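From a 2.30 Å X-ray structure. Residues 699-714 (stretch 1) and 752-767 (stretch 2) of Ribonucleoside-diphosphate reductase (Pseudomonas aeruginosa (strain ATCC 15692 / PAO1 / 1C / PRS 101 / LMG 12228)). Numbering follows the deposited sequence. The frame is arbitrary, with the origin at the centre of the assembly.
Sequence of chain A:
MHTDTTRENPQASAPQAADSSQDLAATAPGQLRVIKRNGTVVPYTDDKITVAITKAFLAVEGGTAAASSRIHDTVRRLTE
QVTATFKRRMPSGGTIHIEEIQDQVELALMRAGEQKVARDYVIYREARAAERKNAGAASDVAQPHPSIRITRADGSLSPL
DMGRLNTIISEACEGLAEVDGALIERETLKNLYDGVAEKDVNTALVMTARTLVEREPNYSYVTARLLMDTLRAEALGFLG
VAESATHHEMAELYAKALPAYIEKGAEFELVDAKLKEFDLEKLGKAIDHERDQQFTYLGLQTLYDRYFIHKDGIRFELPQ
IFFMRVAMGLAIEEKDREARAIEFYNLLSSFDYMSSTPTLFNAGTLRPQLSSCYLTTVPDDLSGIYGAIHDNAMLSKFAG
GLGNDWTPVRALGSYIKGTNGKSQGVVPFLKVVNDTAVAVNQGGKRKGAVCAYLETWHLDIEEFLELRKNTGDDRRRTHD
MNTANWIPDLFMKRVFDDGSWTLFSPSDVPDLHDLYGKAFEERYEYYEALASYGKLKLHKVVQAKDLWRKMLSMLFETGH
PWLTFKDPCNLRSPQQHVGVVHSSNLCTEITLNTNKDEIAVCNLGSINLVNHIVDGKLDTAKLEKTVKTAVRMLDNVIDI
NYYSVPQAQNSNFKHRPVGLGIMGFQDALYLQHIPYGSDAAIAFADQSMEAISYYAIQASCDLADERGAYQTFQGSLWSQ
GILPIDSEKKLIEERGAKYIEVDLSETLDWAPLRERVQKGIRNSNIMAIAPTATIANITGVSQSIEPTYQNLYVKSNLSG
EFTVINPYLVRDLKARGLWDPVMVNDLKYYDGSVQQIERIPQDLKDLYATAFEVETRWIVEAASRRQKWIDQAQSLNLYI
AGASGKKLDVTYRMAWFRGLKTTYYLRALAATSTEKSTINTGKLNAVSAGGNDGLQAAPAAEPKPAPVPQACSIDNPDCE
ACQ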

# COMPACT_ATOMS: atom_id res chain seq x y z
N ALA A 699 -39.24 -40.66 20.94
CA ALA A 699 -38.64 -41.17 22.17
C ALA A 699 -39.04 -40.34 23.38
O ALA A 699 -39.29 -40.88 24.46
N SER A 700 -39.11 -39.02 23.21
CA SER A 700 -39.52 -38.17 24.32
C SER A 700 -40.95 -38.47 24.76
O SER A 700 -41.27 -38.37 25.95
N CYS A 701 -41.81 -38.84 23.81
CA CYS A 701 -43.17 -39.25 24.17
C CYS A 701 -43.16 -40.53 25.00
O CYS A 701 -43.99 -40.69 25.90
N ASP A 702 -42.25 -41.45 24.70
CA ASP A 702 -42.19 -42.70 25.45
C ASP A 702 -41.76 -42.46 26.89
O ASP A 702 -42.29 -43.08 27.82
N LEU A 703 -40.79 -41.56 27.10
CA LEU A 703 -40.39 -41.22 28.47
C LEU A 703 -41.52 -40.52 29.22
O LEU A 703 -41.68 -40.72 30.42
N ALA A 704 -42.30 -39.70 28.52
CA ALA A 704 -43.44 -39.04 29.16
C ALA A 704 -44.46 -40.06 29.65
O ALA A 704 -45.07 -39.88 30.71
N ASP A 705 -44.65 -41.14 28.89
CA ASP A 705 -45.58 -42.19 29.32
C ASP A 705 -45.06 -42.91 30.55
O ASP A 705 -45.86 -43.36 31.38
N GLU A 706 -43.74 -43.02 30.70
CA GLU A 706 -43.13 -43.77 31.79
C GLU A 706 -42.80 -42.90 32.99
O GLU A 706 -42.91 -43.35 34.13
N ARG A 707 -42.38 -41.66 32.75
CA ARG A 707 -41.93 -40.77 33.82
C ARG A 707 -42.82 -39.56 34.01
O ARG A 707 -42.68 -38.86 35.03
N GLY A 708 -43.73 -39.29 33.09
CA GLY A 708 -44.53 -38.07 33.14
C GLY A 708 -43.88 -36.94 32.37
O GLY A 708 -42.65 -36.83 32.27
N ALA A 709 -44.72 -36.08 31.80
CA ALA A 709 -44.22 -34.92 31.08
C ALA A 709 -43.56 -33.95 32.05
O ALA A 709 -43.82 -33.95 33.26
N TYR A 710 -42.68 -33.10 31.51
CA TYR A 710 -42.02 -32.11 32.35
C TYR A 710 -43.03 -31.10 32.87
O TYR A 710 -44.11 -30.91 32.30
N GLN A 711 -42.67 -30.45 33.98
CA GLN A 711 -43.61 -29.59 34.70
C GLN A 711 -44.33 -28.63 33.76
O GLN A 711 -45.57 -28.52 33.78
N THR A 712 -43.58 -27.91 32.94
CA THR A 712 -44.13 -26.81 32.16
C THR A 712 -44.56 -27.24 30.76
O THR A 712 -44.65 -26.39 29.87
N PHE A 713 -44.84 -28.53 30.56
CA PHE A 713 -45.28 -28.99 29.24
C PHE A 713 -46.54 -28.26 28.80
O PHE A 713 -46.68 -27.89 27.63
N GLN A 714 -47.48 -28.05 29.73
CA GLN A 714 -48.74 -27.41 29.39
C GLN A 714 -48.49 -25.98 28.92
O GLN A 714 -47.98 -25.14 29.67
N PRO A 752 -49.69 -38.29 12.65
CA PRO A 752 -49.90 -39.14 13.84
C PRO A 752 -49.02 -38.75 15.01
O PRO A 752 -49.48 -38.80 16.16
N LEU A 753 -47.77 -38.38 14.76
CA LEU A 753 -46.89 -37.97 15.85
C LEU A 753 -47.27 -36.60 16.38
O LEU A 753 -47.13 -36.34 17.59
N ARG A 754 -47.76 -35.71 15.52
CA ARG A 754 -48.26 -34.41 15.98
C ARG A 754 -49.43 -34.57 16.94
O ARG A 754 -49.72 -33.64 17.71
N GLU A 755 -50.11 -35.71 16.92
CA GLU A 755 -51.21 -35.95 17.85
C GLU A 755 -50.70 -36.44 19.20
O GLU A 755 -51.11 -35.93 20.25
N ARG A 756 -49.80 -37.43 19.19
CA ARG A 756 -49.31 -37.99 20.44
C ARG A 756 -48.51 -36.97 21.24
O ARG A 756 -48.48 -37.04 22.47
N VAL A 757 -47.84 -36.04 20.56
CA VAL A 757 -47.03 -35.06 21.27
C VAL A 757 -47.91 -34.18 22.14
O VAL A 757 -47.54 -33.80 23.25
N GLN A 758 -49.11 -33.83 21.65
CA GLN A 758 -49.99 -32.96 22.41
C GLN A 758 -50.43 -33.59 23.72
O GLN A 758 -50.89 -32.88 24.62
N LYS A 759 -50.28 -34.91 23.86
CA LYS A 759 -50.60 -35.59 25.10
C LYS A 759 -49.47 -35.54 26.12
O LYS A 759 -49.71 -35.83 27.30
N GLY A 760 -48.26 -35.16 25.72
CA GLY A 760 -47.16 -35.02 26.65
C GLY A 760 -45.84 -35.54 26.13
O GLY A 760 -45.79 -36.61 25.51
N ILE A 761 -44.76 -34.79 26.35
CA ILE A 761 -43.41 -35.29 26.14
C ILE A 761 -42.58 -34.97 27.37
O ILE A 761 -42.95 -34.15 28.21
N ARG A 762 -41.43 -35.64 27.45
CA ARG A 762 -40.60 -35.61 28.64
C ARG A 762 -39.62 -34.44 28.66
O ARG A 762 -39.12 -34.10 29.74
N ASN A 763 -39.36 -33.82 27.51
CA ASN A 763 -38.28 -32.85 27.40
C ASN A 763 -38.73 -31.64 26.60
O ASN A 763 -39.33 -31.79 25.52
N SER A 764 -38.43 -30.44 27.11
CA SER A 764 -38.83 -29.21 26.43
C SER A 764 -38.07 -29.01 25.13
O SER A 764 -38.62 -28.46 24.17
N ASN A 765 -36.80 -29.41 25.09
CA ASN A 765 -35.99 -29.37 23.89
C ASN A 765 -35.27 -30.71 23.77
O ASN A 765 -34.91 -31.33 24.78
N ILE A 766 -35.08 -31.16 22.53
CA ILE A 766 -34.56 -32.50 22.25
C ILE A 766 -33.20 -32.44 21.55
O ILE A 766 -32.27 -33.16 21.93
N MET A 767 -33.08 -31.61 20.52
CA MET A 767 -31.99 -31.72 19.56
C MET A 767 -31.14 -30.46 19.53
O MET A 767 -31.66 -29.34 19.62

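The most unusual feature of this contact is a glycine used as a flat packing surface: Gly760 lies over one face of the Phe713 ring, its CA 3.6 Å from the ring centroid and 23° off the ring normal, a CH-pi contact. Gly760 closes a type I turn that begins at Val757 and leaves helical geometry with positive phi. A CB placed ideally on it would sit 3.5 Å from Ala709 CB and would also be jammed against the carbonyl of Lys759, so the backbone itself calls for glycine. Phe713 (chi1 t) points toward stretch 2. The edge of its ring meets turn carbonyls, with CZ 3.3 Å from Val757 O and 3.5 Å from Gln758 O, while its CD1 lies 4.1 Å from Ile761 CG1.

Helix 699-707 and helix 752-757 do not pack closely; their axes come no nearer than 10.5 Å, at 32°. The loop after the second helix supplies much of the contact. Ile761 (chi1 p, chi2 t) is buried between the Phe713 and Tyr710 side chains and Cys701: its CG1 is also 4.1 Å from Tyr710 CE1, and its CG2 is 3.4 Å from Cys701 SG. Cys701 (m) also reaches Leu753, SG to CD1 4.4 Å. Ala704, pointing toward stretch 2, is small enough for the loop to pass close by, its CB 3.5 Å from both Gly760 O and Ile761 CA.

Arg756 (chi1 t, chi2 off-well at 146°) points toward stretch 1 and spreads its guanidinium beside the helix. NH1 and NH2 each donate to Asp702 OD1, both at 2.9 Å, within a salt bridge; a second salt bridge joins NH1 to Asp705 OD2 at 3.2 Å. Both carboxylates, on m rotamers, meet the guanidinium near its plane, leaving one face to Cys701, whose CB is 3.5 Å from Arg756 NH1.

Ser700 (t) points toward stretch 2 and forms a buried polar centre. Its OG donates to Asn763 OD1 at 2.8 Å and accepts a weak hydrogen bond from Arg762 N at 3.3 Å. That same Arg762 N gives a better bond to Ser700 O, at 3.1 Å, tying the loop to the helix backbone. Ile766 CD1 approaches Ser700 OG to 3.4 Å.

Arg762 (chi1 t, chi2 p, chi3 t) has the largest area covered by the opposite stretch. Its CB packs against Leu703 CB at 3.5 Å, and its guanidinium carries Arg707 CB over one face, 3.5 Å from Arg762 CZ. At the guanidinium edge, NH1 donates to Gly708 O at 3.0 Å, capturing a carbonyl just beyond the helix.

Tyr710 (p) starts sideways, but its ring comes nearer: Ser764 CB sits over its face, 4.0 Å from the centroid, in a second CH-pi contact. Its backbone makes a weak hydrogen bond, Tyr710 N to Ile761 O at 3.5 Å, and its hydroxyl is satisfied elsewhere in the structure.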

# COMPACT_ATOMS: atom_id res chain seq x y z
CB ALA A 699 -37.12 -41.21 22.03
CB SER A 700 -39.36 -36.69 23.94
OG SER A 700 -39.19 -35.88 25.08
CB CYS A 701 -44.02 -39.44 22.91
SG CYS A 701 -44.26 -37.96 21.90
CB ASP A 702 -41.24 -43.68 24.76
CG ASP A 702 -41.67 -44.03 23.35
OD1 ASP A 702 -42.84 -43.77 23.01
OD2 ASP A 702 -40.85 -44.58 22.60
CB LEU A 703 -39.13 -40.35 28.44
CG LEU A 703 -37.90 -40.99 27.79
CD1 LEU A 703 -36.75 -39.99 27.76
CD2 LEU A 703 -37.48 -42.26 28.53
CB ALA A 704 -44.09 -38.06 28.20
CB ASP A 705 -45.80 -43.19 28.18
CG ASP A 705 -46.44 -42.55 26.96
OD1 ASP A 705 -47.22 -41.59 27.12
OD2 ASP A 705 -46.17 -43.02 25.83
CB GLU A 706 -41.87 -44.47 31.29
CG GLU A 706 -41.14 -45.30 32.34
CD GLU A 706 -39.82 -45.85 31.83
OE1 GLU A 706 -39.65 -45.95 30.60
OE2 GLU A 706 -38.94 -46.16 32.67
CB ARG A 707 -40.49 -40.31 33.54
CG ARG A 707 -39.49 -41.45 33.48
CD ARG A 707 -38.14 -41.03 32.94
NE ARG A 707 -37.15 -42.09 33.12
CZ ARG A 707 -35.90 -42.05 32.67
NH1 ARG A 707 -35.46 -41.00 31.99
NH2 ARG A 707 -35.09 -43.08 32.89
CB ALA A 709 -45.36 -34.23 30.33
CB TYR A 710 -40.88 -31.42 31.59
CG TYR A 710 -41.27 -30.65 30.34
CD1 TYR A 710 -41.47 -31.30 29.13
CD2 TYR A 710 -41.40 -29.26 30.37
CE1 TYR A 710 -41.82 -30.60 27.98
CE2 TYR A 710 -41.75 -28.55 29.23
CZ TYR A 710 -41.95 -29.22 28.04
OH TYR A 710 -42.29 -28.52 26.90
CB GLN A 711 -42.89 -28.80 35.79
CG GLN A 711 -42.45 -29.60 37.00
CD GLN A 711 -41.93 -28.71 38.11
OE1 GLN A 711 -42.47 -27.63 38.37
NE2 GLN A 711 -40.85 -29.15 38.76
CB THR A 712 -43.11 -25.68 32.07
OG1 THR A 712 -41.94 -26.14 31.40
CG2 THR A 712 -42.74 -25.19 33.47
CB PHE A 713 -45.53 -30.50 29.25
CG PHE A 713 -46.32 -30.97 28.06
CD1 PHE A 713 -45.69 -31.20 26.85
CD2 PHE A 713 -47.68 -31.17 28.15
CE1 PHE A 713 -46.41 -31.63 25.75
CE2 PHE A 713 -48.41 -31.60 27.05
CZ PHE A 713 -47.78 -31.82 25.85
CB GLN A 714 -49.68 -27.43 30.60
CG GLN A 714 -50.05 -28.84 31.05
CD GLN A 714 -50.78 -28.88 32.39
OE1 GLN A 714 -51.06 -27.84 32.99
NE2 GLN A 714 -51.09 -30.08 32.87
CB PRO A 752 -49.59 -40.55 13.33
CG PRO A 752 -49.70 -40.46 11.84
CD PRO A 752 -49.24 -39.09 11.50
CB LEU A 753 -45.43 -37.97 15.38
CG LEU A 753 -44.38 -37.71 16.46
CD1 LEU A 753 -44.44 -38.78 17.54
CD2 LEU A 753 -42.99 -37.65 15.85
CB ARG A 754 -48.66 -33.55 14.78
CG ARG A 754 -49.15 -32.15 15.15
CD ARG A 754 -49.49 -31.32 13.92
NE ARG A 754 -48.30 -30.93 13.17
CZ ARG A 754 -47.83 -31.58 12.10
NH1 ARG A 754 -48.44 -32.66 11.64
NH2 ARG A 754 -46.74 -31.14 11.50
CB GLU A 755 -52.20 -36.95 17.25
CG GLU A 755 -53.50 -37.09 18.02
CD GLU A 755 -54.38 -38.20 17.49
OE1 GLU A 755 -53.83 -39.20 16.97
OE2 GLU A 755 -55.62 -38.09 17.59
CB ARG A 756 -48.47 -39.24 20.18
CG ARG A 756 -47.82 -39.80 21.45
CD ARG A 756 -47.70 -41.32 21.42
NE ARG A 756 -46.46 -41.79 20.80
CZ ARG A 756 -45.47 -42.40 21.44
NH1 ARG A 756 -45.54 -42.64 22.75
NH2 ARG A 756 -44.40 -42.78 20.77
CB VAL A 757 -46.20 -34.23 20.28
CG1 VAL A 757 -47.10 -33.48 19.32
CG2 VAL A 757 -45.30 -33.26 21.02
CB GLN A 758 -51.22 -32.59 21.57
CG GLN A 758 -50.87 -31.83 20.30
CD GLN A 758 -52.08 -31.52 19.45
OE1 GLN A 758 -53.13 -31.12 19.96
NE2 GLN A 758 -51.95 -31.72 18.14
CB LYS A 759 -50.97 -37.05 24.81
CG LYS A 759 -52.29 -37.20 24.07
CD LYS A 759 -52.30 -38.39 23.12
CE LYS A 759 -52.15 -39.72 23.85
NZ LYS A 759 -52.10 -40.86 22.89
CB ILE A 761 -42.74 -34.72 24.86
CG1 ILE A 761 -42.61 -33.20 24.93
CG2 ILE A 761 -43.52 -35.12 23.63
CD1 ILE A 761 -41.83 -32.63 23.77
CB ARG A 762 -39.83 -36.93 28.75
CG ARG A 762 -38.88 -37.06 29.93
CD ARG A 762 -39.59 -36.98 31.27
NE ARG A 762 -38.67 -37.25 32.37
CZ ARG A 762 -38.99 -37.17 33.65
NH1 ARG A 762 -40.22 -36.82 34.01
NH2 ARG A 762 -38.08 -37.44 34.58
CB ASN A 763 -37.06 -33.49 26.74
CG ASN A 763 -36.67 -34.81 27.38
OD1 ASN A 763 -37.01 -35.88 26.89
ND2 ASN A 763 -35.95 -34.73 28.49
CB SER A 764 -38.62 -28.00 27.35
OG SER A 764 -37.26 -27.89 27.74
CB ASN A 765 -34.97 -28.22 23.93
CG ASN A 765 -35.63 -26.85 23.77
OD1 ASN A 765 -35.67 -26.30 22.67
ND2 ASN A 765 -36.13 -26.30 24.87
CB ILE A 766 -35.55 -33.32 21.41
CG1 ILE A 766 -36.99 -33.18 21.91
CG2 ILE A 766 -35.14 -34.79 21.43
CD1 ILE A 766 -37.26 -33.88 23.20
CB MET A 767 -32.53 -32.00 18.17
CG MET A 767 -33.44 -33.21 18.11
SD MET A 767 -34.42 -33.22 16.62
CE MET A 767 -33.16 -33.58 15.41